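Local structure of Csm3 (Thermoplasma volcanium, 6AE2) at residues S82-Y96 and K195-L209. The protein probably binds crRNA as a RAMP-family subunit of the type III-A CRISPR-Cas effector complex and is thought to act as its RNA endonuclease. Sequence-based numbering, arbitrary orientation.
Sequences SIKGKIRSLLENVDY and KCLKTGISLLEDSYL
Helix 82-93 lies almost perpendicular across helix 195-205, their axes 8.8 Å apart at an angle of 94°, with Ile87 and Gly200 at the crossing. Gly200, with no side chain, leaves room for Ile87 CG2, 3.7 Å from its CA. Leu91 fits as a knob into the hole formed by Cys196, Thr199, Gly200 and Leu203. Leu90 lays CD1 over the backbone of Leu204, 3.6 Å from its CA, while Val94 CG1 and Leu203 CD1 meet tip to tip at 3.7 Å. In this RAMP-superfamily protein helix 195-205 lies against the antiparallel sheet, Ile201 and Leu204 reaching Ile222 of strand 220-230, and helix 82-93 rides on top of it, where Ile87 also meets Phe109 of helix 104-109; Val94 also packs on Trp26 of the second subunit. Beyond the helix end, Tyr96, CG anti to the backbone N (chi1 -168°), carries its ring to Cys196; SG lies obliquely, 4.5 Å from the ring centroid. Lys86 reaches to the residues after helix 195-205: bent at chi2 (48°), it passes Leu204 CD1 with its CG and brings NZ over one face of the Tyr208 ring, a cation-pi contact 4.1 Å from the centroid. Leu209 CD2 packs against Lys86 CB at 4.0 Å.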
# COMPACT_ATOMS: atom_id res chain seq x y z
N SER A 82 13.05 -7.72 3.55
CA SER A 82 11.65 -7.33 3.67
C SER A 82 10.83 -7.88 2.51
O SER A 82 9.75 -8.45 2.71
CB SER A 82 11.54 -5.81 3.74
OG SER A 82 12.10 -5.32 4.94
N ILE A 83 11.33 -7.72 1.28
CA ILE A 83 10.60 -8.22 0.11
C ILE A 83 10.54 -9.75 0.14
O ILE A 83 9.47 -10.34 0.02
CB ILE A 83 11.25 -7.72 -1.19
CG1 ILE A 83 11.38 -6.20 -1.17
CG2 ILE A 83 10.45 -8.17 -2.40
CD1 ILE A 83 12.57 -5.70 -1.96
N LYS A 84 11.70 -10.39 0.30
CA LYS A 84 11.76 -11.85 0.28
C LYS A 84 10.95 -12.45 1.42
O LYS A 84 10.20 -13.41 1.24
CB LYS A 84 13.21 -12.32 0.33
CG LYS A 84 13.42 -13.74 -0.16
CD LYS A 84 14.83 -14.21 0.12
CE LYS A 84 15.02 -15.65 -0.34
NZ LYS A 84 16.36 -16.18 0.03
N GLY A 85 11.10 -11.89 2.63
CA GLY A 85 10.36 -12.40 3.77
C GLY A 85 8.86 -12.23 3.62
O GLY A 85 8.09 -13.11 4.00
N LYS A 86 8.43 -11.11 3.05
CA LYS A 86 7.01 -10.87 2.88
C LYS A 86 6.43 -11.77 1.80
O LYS A 86 5.37 -12.38 1.98
CB LYS A 86 6.75 -9.40 2.56
CG LYS A 86 5.27 -9.03 2.49
CD LYS A 86 4.53 -9.58 3.70
CE LYS A 86 3.06 -9.24 3.65
NZ LYS A 86 2.56 -8.78 4.98
N ILE A 87 7.12 -11.87 0.65
CA ILE A 87 6.63 -12.73 -0.42
C ILE A 87 6.58 -14.18 0.04
O ILE A 87 5.63 -14.91 -0.25
CB ILE A 87 7.51 -12.57 -1.68
CG1 ILE A 87 7.38 -11.16 -2.26
CG2 ILE A 87 7.14 -13.61 -2.73
CD1 ILE A 87 8.33 -10.89 -3.41
N ARG A 88 7.61 -14.62 0.78
CA ARG A 88 7.64 -15.99 1.26
C ARG A 88 6.47 -16.27 2.20
O ARG A 88 5.77 -17.28 2.05
CB ARG A 88 8.97 -16.28 1.96
CG ARG A 88 9.32 -17.75 2.02
CD ARG A 88 9.89 -18.15 3.37
NE ARG A 88 10.07 -19.60 3.47
CZ ARG A 88 11.22 -20.23 3.25
NH1 ARG A 88 12.31 -19.54 2.93
NH2 ARG A 88 11.29 -21.55 3.36
N SER A 89 6.24 -15.38 3.17
CA SER A 89 5.14 -15.57 4.10
C SER A 89 3.79 -15.60 3.40
O SER A 89 2.89 -16.33 3.81
CB SER A 89 5.16 -14.48 5.17
OG SER A 89 4.73 -13.24 4.63
N LEU A 90 3.64 -14.81 2.32
CA LEU A 90 2.38 -14.79 1.59
C LEU A 90 2.14 -16.11 0.86
O LEU A 90 1.00 -16.59 0.81
CB LEU A 90 2.37 -13.63 0.60
CG LEU A 90 2.25 -12.23 1.21
CD1 LEU A 90 2.83 -11.19 0.27
CD2 LEU A 90 0.80 -11.91 1.54
N LEU A 91 3.19 -16.70 0.30
CA LEU A 91 3.02 -17.99 -0.38
C LEU A 91 2.75 -19.10 0.62
O LEU A 91 1.97 -20.02 0.33
CB LEU A 91 4.26 -18.30 -1.22
CG LEU A 91 4.48 -17.40 -2.43
CD1 LEU A 91 5.95 -17.34 -2.81
CD2 LEU A 91 3.63 -17.86 -3.61
N GLU A 92 3.36 -19.03 1.80
CA GLU A 92 3.07 -20.01 2.84
C GLU A 92 1.66 -19.84 3.40
O GLU A 92 1.11 -20.79 3.95
CB GLU A 92 4.10 -19.90 3.96
CG GLU A 92 5.49 -20.36 3.55
CD GLU A 92 6.57 -19.85 4.48
OE1 GLU A 92 6.41 -18.74 5.04
OE2 GLU A 92 7.59 -20.55 4.65
N ASN A 93 1.08 -18.64 3.28
CA ASN A 93 -0.30 -18.43 3.72
C ASN A 93 -1.30 -19.03 2.74
O ASN A 93 -2.33 -19.56 3.15
CB ASN A 93 -0.57 -16.94 3.91
CG ASN A 93 0.16 -16.36 5.10
OD1 ASN A 93 0.76 -17.09 5.89
ND2 ASN A 93 0.12 -15.04 5.24
N VAL A 94 -1.00 -18.96 1.44
CA VAL A 94 -1.88 -19.54 0.42
C VAL A 94 -1.56 -21.00 0.14
O VAL A 94 -2.22 -21.61 -0.72
CB VAL A 94 -1.83 -18.74 -0.89
CG1 VAL A 94 -2.05 -17.26 -0.63
CG2 VAL A 94 -0.50 -18.98 -1.61
N ASP A 95 -0.57 -21.57 0.82
CA ASP A 95 -0.16 -22.96 0.62
C ASP A 95 0.24 -23.20 -0.84
O ASP A 95 -0.33 -24.04 -1.54
CB ASP A 95 -1.27 -23.92 1.07
CG ASP A 95 -0.78 -25.36 1.21
OD1 ASP A 95 -0.61 -26.05 0.19
OD2 ASP A 95 -0.58 -25.80 2.37
N TYR A 96 1.22 -22.43 -1.30
CA TYR A 96 1.71 -22.58 -2.66
C TYR A 96 2.60 -23.81 -2.76
O TYR A 96 3.58 -23.94 -2.02
CB TYR A 96 2.48 -21.34 -3.11
CG TYR A 96 2.75 -21.31 -4.60
CD1 TYR A 96 3.84 -21.97 -5.14
CD2 TYR A 96 1.91 -20.62 -5.47
CE1 TYR A 96 4.09 -21.95 -6.50
CE2 TYR A 96 2.15 -20.60 -6.83
CZ TYR A 96 3.24 -21.26 -7.34
OH TYR A 96 3.49 -21.24 -8.70
N LYS A 195 7.14 -18.67 -12.26
CA LYS A 195 5.73 -18.56 -11.92
C LYS A 195 5.53 -18.41 -10.42
O LYS A 195 4.76 -17.55 -9.97
CB LYS A 195 4.97 -19.77 -12.45
CG LYS A 195 3.65 -20.05 -11.75
CD LYS A 195 2.87 -21.14 -12.44
CE LYS A 195 1.53 -21.39 -11.76
NZ LYS A 195 1.22 -22.85 -11.69
N CYS A 196 6.22 -19.22 -9.62
CA CYS A 196 6.14 -19.08 -8.17
C CYS A 196 6.58 -17.69 -7.72
O CYS A 196 6.01 -17.13 -6.78
CB CYS A 196 6.98 -20.16 -7.49
SG CYS A 196 7.26 -19.89 -5.73
N LEU A 197 7.57 -17.12 -8.40
CA LEU A 197 8.01 -15.77 -8.08
C LEU A 197 6.97 -14.74 -8.50
O LEU A 197 6.67 -13.80 -7.75
CB LEU A 197 9.35 -15.48 -8.76
CG LEU A 197 9.97 -14.09 -8.58
CD1 LEU A 197 9.91 -13.62 -7.13
CD2 LEU A 197 11.40 -14.08 -9.10
N LYS A 198 6.39 -14.91 -9.69
CA LYS A 198 5.44 -13.92 -10.20
C LYS A 198 4.20 -13.83 -9.32
O LYS A 198 3.78 -12.74 -8.93
CB LYS A 198 5.05 -14.26 -11.64
CG LYS A 198 6.20 -14.18 -12.65
CD LYS A 198 6.19 -12.87 -13.40
CE LYS A 198 7.10 -12.93 -14.62
NZ LYS A 198 6.55 -13.82 -15.68
N THR A 199 3.59 -14.98 -9.00
CA THR A 199 2.36 -14.95 -8.20
C THR A 199 2.63 -14.49 -6.77
O THR A 199 1.74 -13.91 -6.13
CB THR A 199 1.68 -16.32 -8.20
OG1 THR A 199 2.27 -17.15 -7.20
CG2 THR A 199 1.78 -16.98 -9.55
N GLY A 200 3.83 -14.74 -6.25
CA GLY A 200 4.20 -14.15 -4.98
C GLY A 200 4.19 -12.64 -5.04
O GLY A 200 3.72 -11.97 -4.11
N ILE A 201 4.69 -12.07 -6.14
CA ILE A 201 4.62 -10.63 -6.35
C ILE A 201 3.16 -10.18 -6.46
O ILE A 201 2.78 -9.13 -5.93
CB ILE A 201 5.44 -10.23 -7.58
CG1 ILE A 201 6.94 -10.29 -7.27
CG2 ILE A 201 5.05 -8.84 -8.08
CD1 ILE A 201 7.83 -10.06 -8.47
N SER A 202 2.33 -10.98 -7.14
CA SER A 202 0.91 -10.65 -7.24
C SER A 202 0.25 -10.62 -5.87
O SER A 202 -0.54 -9.72 -5.57
CB SER A 202 0.21 -11.66 -8.15
OG SER A 202 0.28 -11.26 -9.51
N LEU A 203 0.57 -11.60 -5.02
CA LEU A 203 0.04 -11.62 -3.66
C LEU A 203 0.42 -10.37 -2.90
O LEU A 203 -0.40 -9.80 -2.16
CB LEU A 203 0.54 -12.86 -2.93
CG LEU A 203 -0.06 -14.22 -3.32
CD1 LEU A 203 0.48 -15.31 -2.41
CD2 LEU A 203 -1.57 -14.17 -3.26
N LEU A 204 1.66 -9.90 -3.07
CA LEU A 204 2.15 -8.76 -2.30
C LEU A 204 1.42 -7.48 -2.66
O LEU A 204 1.22 -6.61 -1.80
CB LEU A 204 3.66 -8.60 -2.52
CG LEU A 204 4.33 -7.33 -1.99
CD1 LEU A 204 4.15 -7.21 -0.48
CD2 LEU A 204 5.80 -7.31 -2.36
N GLU A 205 1.00 -7.33 -3.92
CA GLU A 205 0.35 -6.10 -4.34
C GLU A 205 -1.07 -5.97 -3.80
O GLU A 205 -1.57 -4.84 -3.68
CB GLU A 205 0.36 -6.00 -5.87
CG GLU A 205 1.74 -6.22 -6.46
CD GLU A 205 1.87 -5.70 -7.87
OE1 GLU A 205 2.84 -4.96 -8.15
OE2 GLU A 205 1.00 -6.03 -8.71
N ASP A 206 -1.72 -7.08 -3.47
CA ASP A 206 -2.95 -7.04 -2.69
C ASP A 206 -2.69 -7.10 -1.19
O ASP A 206 -3.63 -7.28 -0.41
CB ASP A 206 -3.88 -8.19 -3.11
CG ASP A 206 -4.67 -7.86 -4.35
OD1 ASP A 206 -4.63 -6.70 -4.81
OD2 ASP A 206 -5.35 -8.77 -4.87
N SER A 207 -1.43 -6.95 -0.78
CA SER A 207 -1.06 -6.84 0.62
C SER A 207 -0.18 -5.60 0.79
O SER A 207 -0.46 -4.55 0.18
CB SER A 207 -0.32 -8.09 1.09
OG SER A 207 -0.31 -8.16 2.51
N TYR A 208 0.88 -5.70 1.59
CA TYR A 208 1.67 -4.52 1.91
C TYR A 208 3.07 -4.92 2.34
O TYR A 208 3.30 -6.03 2.82
CB TYR A 208 0.99 -3.70 3.01
CG TYR A 208 0.88 -4.44 4.33
CD1 TYR A 208 -0.20 -5.29 4.59
CD2 TYR A 208 1.85 -4.31 5.31
CE1 TYR A 208 -0.30 -5.97 5.79
CE2 TYR A 208 1.75 -4.98 6.51
CZ TYR A 208 0.68 -5.81 6.75
OH TYR A 208 0.58 -6.48 7.94
N LEU A 209 4.00 -3.99 2.17
CA LEU A 209 5.35 -4.09 2.71
C LEU A 209 5.46 -3.27 4.00
O LEU A 209 4.78 -2.26 4.17
CB LEU A 209 6.39 -3.58 1.71
CG LEU A 209 6.92 -4.53 0.64
CD1 LEU A 209 7.89 -3.79 -0.27
CD2 LEU A 209 7.59 -5.73 1.29